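Shikimate kinase (PDB 2PT5) catalyses the ATP- and magnesium-dependent phosphorylation of the 3-hydroxyl group of shikimate, the fifth of seven steps on the way to chorismate. Local coordinates at residues Arg56-Glu59 with Phe60-Leu63; Lys114-Leu118 with Leu119-Leu123; Arg134-Tyr137 with Ser138-Asp141. All coordinates share one frame; numbering follows the deposited sequence.

Contact 1 of 3, residues Arg56-Glu59 with Phe60-Leu63; sequences RKLE and FEVL
Leu58 and Val62, one turn apart on helix 52-66, meet through two torsions: Leu58 sends CG away from its backbone N (chi1 -151°), and Val62 swings CG2 to the side of its own N, back down the helix. Methyl CD2 of Leu58 therefore lands on CG2 of Val62 at 3.4 Å, tighter than usual for two carbons. The same CG2 lies 3.1 Å from Leu58 O, so this branch of the valine rests against both the leucine's carbonyl oxygen and its methyl. Glu61, extended, crosses Leu58 at an angle, and its OE2 comes to 4.2 Å from Leu58 CD2, a loose contact beside the tight one.

Under these side chains runs the regular i to i+4 bonding of an alpha helix. Val62 N reaches Leu58 O at 2.8 Å with an N-H...O angle of 163°. Glu61 N to Lys57 O is 3.0 Å, and Leu63 N to Glu59 O is 2.9 Å but more bent.

Glu59 holds CG between its backbone N and carbonyl carbon (chi1 68°), which brings CG to 3.3 Å from Phe60 N before the chain extends toward Asp32, a probable shikimate ligand. Arg56, on this same helix, is predicted to bind the same substrate.

Helix 31-39 covers Leu58 and Val62 through Val35, and helix 84-91 receives Phe60 and Leu63 at Ala86. Glu61 OE1 forms a salt bridge with Arg38. The chemistry is thus divided around the helix: apolar branches seat it against its neighbours, while the carboxylate of Glu59, a buried residue close to Asp32, would probably add negative charge beside the predicted shikimate site.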
loop_
_atom_site.group_PDB
_atom_site.type_symbol
_atom_site.label_atom_id
_atom_site.label_comp_id
_atom_site.label_asym_id
_atom_site.label_seq_id
_atom_site.Cartn_x
_atom_site.Cartn_y
_atom_site.Cartn_z
ATOM N N ARG A 56 0.953 -11.702 -8.811
ATOM C CA ARG A 56 0.718 -11.766 -7.376
ATOM C C ARG A 56 1.928 -12.356 -6.665
ATOM O O ARG A 56 2.209 -12.018 -5.515
ATOM C CB ARG A 56 -0.511 -12.622 -7.073
ATOM C CG ARG A 56 -1.851 -11.952 -7.355
ATOM C CD ARG A 56 -2.995 -12.930 -7.098
ATOM N NE ARG A 56 -4.291 -12.267 -6.978
ATOM C CZ ARG A 56 -5.440 -12.904 -6.769
ATOM N NH1 ARG A 56 -5.455 -14.225 -6.658
ATOM N NH2 ARG A 56 -6.571 -12.221 -6.659
ATOM N N LYS A 57 2.640 -13.250 -7.344
ATOM C CA LYS A 57 3.815 -13.869 -6.750
ATOM C C LYS A 57 5.016 -12.955 -6.949
ATOM O O LYS A 57 5.911 -12.899 -6.113
ATOM C CB LYS A 57 4.072 -15.246 -7.378
ATOM C CG LYS A 57 5.148 -16.065 -6.667
ATOM C CD LYS A 57 5.141 -17.533 -7.108
ATOM C CE LYS A 57 3.987 -18.318 -6.491
ATOM N NZ LYS A 57 4.145 -18.510 -5.021
ATOM N N LEU A 58 5.013 -12.220 -8.054
ATOM C CA LEU A 58 6.097 -11.302 -8.370
ATOM C C LEU A 58 6.177 -10.153 -7.357
ATOM O O LEU A 58 7.256 -9.838 -6.839
ATOM C CB LEU A 58 5.895 -10.721 -9.772
ATOM C CG LEU A 58 7.123 -10.308 -10.588
ATOM C CD1 LEU A 58 6.666 -9.413 -11.727
ATOM C CD2 LEU A 58 8.138 -9.578 -9.722
ATOM N N GLU A 59 5.040 -9.522 -7.073
ATOM C CA GLU A 59 5.038 -8.402 -6.145
ATOM C C GLU A 59 5.447 -8.852 -4.741
ATOM O O GLU A 59 6.051 -8.087 -3.986
ATOM C CB GLU A 59 3.668 -7.702 -6.132
ATOM C CG GLU A 59 2.519 -8.505 -5.552
ATOM C CD GLU A 59 1.177 -7.794 -5.704
ATOM O OE1 GLU A 59 0.167 -8.320 -5.184
ATOM O OE2 GLU A 59 1.128 -6.716 -6.343
ATOM N N PHE A 60 5.140 -10.096 -4.388
ATOM C CA PHE A 60 5.536 -10.566 -3.071
ATOM C C PHE A 60 7.056 -10.757 -3.077
ATOM O O PHE A 60 7.739 -10.431 -2.104
ATOM C CB PHE A 60 4.830 -11.873 -2.716
ATOM C CG PHE A 60 4.921 -12.230 -1.259
ATOM C CD1 PHE A 60 5.515 -11.359 -0.347
ATOM C CD2 PHE A 60 4.417 -13.437 -0.796
ATOM C CE1 PHE A 60 5.610 -11.684 0.997
ATOM C CE2 PHE A 60 4.506 -13.771 0.552
ATOM C CZ PHE A 60 5.106 -12.890 1.448
ATOM N N GLU A 61 7.585 -11.269 -4.185
ATOM C CA GLU A 61 9.025 -11.467 -4.319
ATOM C C GLU A 61 9.715 -10.117 -4.197
ATOM O O GLU A 61 10.713 -9.971 -3.482
ATOM C CB GLU A 61 9.369 -12.070 -5.685
ATOM C CG GLU A 61 10.863 -12.005 -6.016
ATOM C CD GLU A 61 11.185 -12.377 -7.458
ATOM O OE1 GLU A 61 12.357 -12.210 -7.862
ATOM O OE2 GLU A 61 10.275 -12.835 -8.185
ATOM N N VAL A 62 9.174 -9.132 -4.908
ATOM C CA VAL A 62 9.732 -7.791 -4.895
ATOM C C VAL A 62 9.692 -7.210 -3.486
ATOM O O VAL A 62 10.611 -6.501 -3.071
ATOM C CB VAL A 62 8.962 -6.863 -5.863
ATOM C CG1 VAL A 62 9.487 -5.452 -5.761
ATOM C CG2 VAL A 62 9.104 -7.377 -7.293
ATOM N N LEU A 63 8.623 -7.516 -2.755
ATOM C CA LEU A 63 8.477 -7.019 -1.399
ATOM C C LEU A 63 9.620 -7.539 -0.547
ATOM O O LEU A 63 10.274 -6.769 0.165
ATOM C CB LEU A 63 7.148 -7.476 -0.798
ATOM C CG LEU A 63 6.940 -7.123 0.673
ATOM C CD1 LEU A 63 6.927 -5.603 0.837
ATOM C CD2 LEU A 63 5.619 -7.736 1.169
#

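Contact 2 of 3, residues Lys114-Leu118 with Leu119-Leu123; sequences KERPL and LKRPL
Arg116 and Arg121 lay their guanidinium groups flat on one another, planes 7° apart and centres 3.8 Å apart. The overlap is nearly full: CZ of each arginine sits over the centre of the other's plane, and NH1 of Arg116 is 3.6 Å from NH1 of Arg121. Although the planes are nearly parallel, the two chains approach at a slant, with Arg121 CD passing 3.9 Å from Arg116 NE. Arg121 folds to get there, turning at chi2 (-60°) and again at chi3 (-55°), whereas Arg116 bends once, at chi3. The opposite face of the Arg121 guanidinium meets CD of Pro122, so an arginine lies over one face and a single proline carbon near the rim of the other.

The backbone between them makes a short 3-10 turn. Lys120 N donates to Pro117 O at 2.9 Å, and Arg121 N to Leu118 O at 3.1 Å. CG of Lys120 packs on CG of Pro117 at 3.9 Å. Leu118 packs on Phe106 of helix 103-109 and on Ile126.

Asp112, just before this stretch, probably helps the two like charges lie so close. Its OD2 takes Arg116 NE in a salt bridge and makes a long, weak ion pair with Arg121 NE. Arg116 is predicted to bind ATP, and the loop between helices 103-109 and 127-137 is the lid of shikimate kinases. The stacked pair thus gathers positive charge that Asp112 probably offsets in part, and that would suit a nucleotide phosphate.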
loop_
_atom_site.group_PDB
_atom_site.type_symbol
_atom_site.label_atom_id
_atom_site.label_comp_id
_atom_site.label_asym_id
_atom_site.label_seq_id
_atom_site.Cartn_x
_atom_site.Cartn_y
_atom_site.Cartn_z
ATOM N N LYS A 114 -9.130 -0.631 -15.265
ATOM C CA LYS A 114 -9.229 -0.019 -16.588
ATOM C C LYS A 114 -9.168 1.495 -16.471
ATOM O O LYS A 114 -9.446 2.211 -17.431
ATOM C CB LYS A 114 -10.540 -0.419 -17.275
ATOM C CG LYS A 114 -10.905 -1.896 -17.152
ATOM C CD LYS A 114 -9.929 -2.798 -17.888
ATOM C CE LYS A 114 -10.256 -4.271 -17.649
ATOM N NZ LYS A 114 -9.215 -5.177 -18.224
ATOM N N GLU A 115 -8.813 1.979 -15.286
ATOM C CA GLU A 115 -8.708 3.413 -15.032
ATOM C C GLU A 115 -10.050 4.144 -15.073
ATOM O O GLU A 115 -10.108 5.346 -15.315
ATOM C CB GLU A 115 -7.732 4.052 -16.026
ATOM C CG GLU A 115 -6.275 3.671 -15.793
ATOM C CD GLU A 115 -5.352 4.189 -16.883
ATOM O OE1 GLU A 115 -5.416 5.397 -17.197
ATOM O OE2 GLU A 115 -4.558 3.387 -17.420
ATOM N N ARG A 116 -11.133 3.417 -14.836
ATOM C CA ARG A 116 -12.451 4.034 -14.826
ATOM C C ARG A 116 -12.779 4.468 -13.396
ATOM O O ARG A 116 -12.458 3.766 -12.442
ATOM C CB ARG A 116 -13.492 3.036 -15.335
ATOM C CG ARG A 116 -13.319 2.693 -16.813
ATOM C CD ARG A 116 -14.252 1.582 -17.267
ATOM N NE ARG A 116 -13.977 0.309 -16.603
ATOM C CZ ARG A 116 -14.488 -0.857 -16.993
ATOM N NH1 ARG A 116 -15.297 -0.909 -18.043
ATOM N NH2 ARG A 116 -14.196 -1.970 -16.334
ATOM N N PRO A 117 -13.390 5.655 -13.228
ATOM C CA PRO A 117 -13.728 6.106 -11.873
ATOM C C PRO A 117 -14.744 5.167 -11.230
ATOM O O PRO A 117 -15.806 4.905 -11.804
ATOM C CB PRO A 117 -14.288 7.509 -12.098
ATOM C CG PRO A 117 -14.820 7.452 -13.510
ATOM C CD PRO A 117 -13.735 6.683 -14.224
ATOM N N LEU A 118 -14.410 4.654 -10.046
ATOM C CA LEU A 118 -15.289 3.737 -9.332
ATOM C C LEU A 118 -16.668 4.326 -9.066
ATOM O O LEU A 118 -17.644 3.597 -8.924
ATOM C CB LEU A 118 -14.649 3.311 -8.010
ATOM C CG LEU A 118 -13.319 2.558 -8.124
ATOM C CD1 LEU A 118 -12.962 1.999 -6.757
ATOM C CD2 LEU A 118 -13.423 1.427 -9.137
ATOM N N LEU A 119 -16.752 5.648 -9.004
ATOM C CA LEU A 119 -18.034 6.292 -8.757
ATOM C C LEU A 119 -19.025 6.032 -9.899
ATOM O O LEU A 119 -20.222 6.266 -9.754
ATOM C CB LEU A 119 -17.832 7.797 -8.549
ATOM C CG LEU A 119 -18.937 8.564 -7.815
ATOM C CD1 LEU A 119 -19.479 7.738 -6.656
ATOM C CD2 LEU A 119 -18.375 9.887 -7.308
ATOM N N LYS A 120 -18.528 5.533 -11.028
ATOM C CA LYS A 120 -19.397 5.250 -12.169
ATOM C C LYS A 120 -19.559 3.760 -12.453
ATOM O O LYS A 120 -20.287 3.377 -13.361
ATOM C CB LYS A 120 -18.875 5.952 -13.423
ATOM C CG LYS A 120 -18.757 7.462 -13.292
ATOM C CD LYS A 120 -20.064 8.104 -12.869
ATOM C CE LYS A 120 -19.927 9.617 -12.820
ATOM N NZ LYS A 120 -18.773 10.046 -11.978
ATOM N N ARG A 121 -18.867 2.922 -11.687
ATOM C CA ARG A 121 -18.968 1.473 -11.845
ATOM C C ARG A 121 -20.117 0.966 -10.950
ATOM O O ARG A 121 -20.490 1.615 -9.977
ATOM C CB ARG A 121 -17.659 0.797 -11.423
ATOM C CG ARG A 121 -16.432 1.191 -12.244
ATOM C CD ARG A 121 -16.619 0.842 -13.716
ATOM N NE ARG A 121 -16.951 -0.572 -13.900
ATOM C CZ ARG A 121 -17.632 -1.053 -14.936
ATOM N NH1 ARG A 121 -18.059 -0.236 -15.890
ATOM N NH2 ARG A 121 -17.911 -2.354 -15.007
ATOM N N PRO A 122 -20.695 -0.200 -11.273
ATOM C CA PRO A 122 -21.783 -0.695 -10.424
ATOM C C PRO A 122 -21.241 -0.885 -9.007
ATOM O O PRO A 122 -20.112 -1.323 -8.836
ATOM C CB PRO A 122 -22.160 -2.015 -11.089
ATOM C CG PRO A 122 -21.832 -1.763 -12.541
ATOM C CD PRO A 122 -20.488 -1.083 -12.435
ATOM N N LEU A 123 -22.046 -0.542 -8.008
ATOM C CA LEU A 123 -21.652 -0.644 -6.605
ATOM C C LEU A 123 -21.249 -2.039 -6.108
ATOM O O LEU A 123 -20.223 -2.194 -5.443
ATOM C CB LEU A 123 -22.783 -0.120 -5.713
ATOM C CG LEU A 123 -22.593 -0.276 -4.199
ATOM C CD1 LEU A 123 -21.534 0.711 -3.702
ATOM C CD2 LEU A 123 -23.920 -0.023 -3.490
#

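Contact 3 of 3, residues Arg134-Tyr137 with Ser138-Asp141; sequences RKIY and SKAD
Helix 127-137 ends here, and a type I beta turn from Tyr137 to Ala140 leads the chain on toward strand 142-145. Ser138 grips the last helical turn twice: its N bonds to Arg134 O at 2.9 Å, and its OG bonds to the same oxygen, also at 2.9 Å. The two donors come from opposite faces of the carbonyl plane. Ser138 keeps OG beside its own backbone N (chi1 -65°), which folds the hydroxyl back onto the helix.

Lys139 N then binds Ile136 O at 2.8 Å, and Ala140 N closes the turn on Tyr137 O at 2.9 Å. Lys139 lays its CG against Ile136 O at 3.4 Å, alongside the helix end, and the side chains of Ile136 and Lys139 both touch Leu87 of helix 84-91. On the inner side Tyr137 OH is hydrogen-bonded to Gly78 O, at a predicted substrate site, while its ring meets Phe8 edge-to-face. Arg134 pairs with Asp100.

Shortening from i+4 to i+3 bonds in this way is typical of a helix C-terminus running into a turn, here the last helix-to-strand connection of the parallel sheet in a P-loop kinase fold.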
loop_
_atom_site.group_PDB
_atom_site.type_symbol
_atom_site.label_atom_id
_atom_site.label_comp_id
_atom_site.label_asym_id
_atom_site.label_seq_id
_atom_site.Cartn_x
_atom_site.Cartn_y
_atom_site.Cartn_z
ATOM N N ARG A 134 -10.357 -4.071 3.545
ATOM C CA ARG A 134 -10.213 -3.183 4.700
ATOM C C ARG A 134 -10.078 -3.952 6.025
ATOM O O ARG A 134 -9.439 -3.482 6.968
ATOM C CB ARG A 134 -11.402 -2.210 4.775
ATOM C CG ARG A 134 -11.261 -1.158 5.864
ATOM C CD ARG A 134 -12.178 0.053 5.643
ATOM N NE ARG A 134 -11.959 1.062 6.677
ATOM C CZ ARG A 134 -12.415 0.981 7.930
ATOM N NH1 ARG A 134 -13.140 -0.065 8.322
ATOM N NH2 ARG A 134 -12.106 1.923 8.815
ATOM N N LYS A 135 -10.685 -5.132 6.093
ATOM C CA LYS A 135 -10.615 -5.965 7.293
ATOM C C LYS A 135 -9.175 -6.441 7.482
ATOM O O LYS A 135 -8.690 -6.577 8.609
ATOM C CB LYS A 135 -11.548 -7.179 7.157
ATOM C CG LYS A 135 -13.025 -6.849 7.323
ATOM C CD LYS A 135 -13.924 -8.069 7.057
ATOM C CE LYS A 135 -15.398 -7.681 7.122
ATOM N NZ LYS A 135 -16.317 -8.727 6.560
ATOM N N ILE A 136 -8.496 -6.701 6.372
ATOM C CA ILE A 136 -7.114 -7.141 6.439
ATOM C C ILE A 136 -6.242 -5.920 6.773
ATOM O O ILE A 136 -5.411 -5.973 7.675
ATOM C CB ILE A 136 -6.660 -7.759 5.100
ATOM C CG1 ILE A 136 -7.603 -8.908 4.704
ATOM C CG2 ILE A 136 -5.224 -8.250 5.218
ATOM C CD1 ILE A 136 -7.710 -10.021 5.742
ATOM N N TYR A 137 -6.447 -4.817 6.059
ATOM C CA TYR A 137 -5.670 -3.607 6.321
ATOM C C TYR A 137 -5.693 -3.268 7.807
ATOM O O TYR A 137 -4.662 -2.919 8.390
ATOM C CB TYR A 137 -6.226 -2.406 5.545
ATOM C CG TYR A 137 -6.129 -2.485 4.039
ATOM C CD1 TYR A 137 -5.076 -3.147 3.416
ATOM C CD2 TYR A 137 -7.088 -1.865 3.233
ATOM C CE1 TYR A 137 -4.980 -3.200 2.023
ATOM C CE2 TYR A 137 -7.004 -1.909 1.843
ATOM C CZ TYR A 137 -5.947 -2.579 1.246
ATOM O OH TYR A 137 -5.880 -2.664 -0.127
ATOM N N SER A 138 -6.874 -3.383 8.418
ATOM C CA SER A 138 -7.056 -3.064 9.836
ATOM C C SER A 138 -6.181 -3.869 10.780
ATOM O O SER A 138 -6.107 -3.558 11.962
ATOM C CB SER A 138 -8.527 -3.243 10.254
ATOM O OG SER A 138 -9.378 -2.313 9.598
ATOM N N LYS A 139 -5.523 -4.905 10.272
ATOM C CA LYS A 139 -4.660 -5.724 11.113
ATOM C C LYS A 139 -3.280 -5.081 11.270
ATOM O O LYS A 139 -2.392 -5.643 11.907
ATOM C CB LYS A 139 -4.528 -7.129 10.512
ATOM C CG LYS A 139 -5.847 -7.900 10.474
ATOM C CD LYS A 139 -5.689 -9.268 9.833
ATOM C CE LYS A 139 -6.961 -10.095 9.987
ATOM N NZ LYS A 139 -7.295 -10.321 11.422
ATOM N N ALA A 140 -3.126 -3.888 10.702
ATOM C CA ALA A 140 -1.869 -3.148 10.741
ATOM C C ALA A 140 -1.462 -2.700 12.145
ATOM O O ALA A 140 -2.312 -2.430 12.991
ATOM C CB ALA A 140 -1.970 -1.926 9.822
ATOM N N ASP A 141 -0.157 -2.609 12.379
ATOM C CA ASP A 141 0.361 -2.168 13.667
ATOM C C ASP A 141 -0.187 -0.779 13.977
ATOM O O ASP A 141 -0.664 -0.513 15.085
ATOM C CB ASP A 141 1.889 -2.100 13.626
ATOM C CG ASP A 141 2.524 -3.451 13.389
ATOM O OD1 ASP A 141 3.347 -3.575 12.456
ATOM O OD2 ASP A 141 2.203 -4.390 14.147
#

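Contact 1 is the partly buried one, in the middle of helix 52-66, while contacts 2 and 3 lie at the surface, in the loop after helix 103-109 and at the end of helix 127-137. That loop leads into the latter helix, yet the centres of contacts 2 and 3 are 24 Å apart. Contacts 1 and 3 share a neighbour, helix 84-91. Their chemistry follows their place: methyl packing on regular helical bonds in contact 1, stacked cations in contact 2, a serine hydroxyl and turn bonds in contact 3. Each holds or adjoins predicted ligand-binding residues, for shikimate in contacts 1 and 3 and for ATP in contact 2.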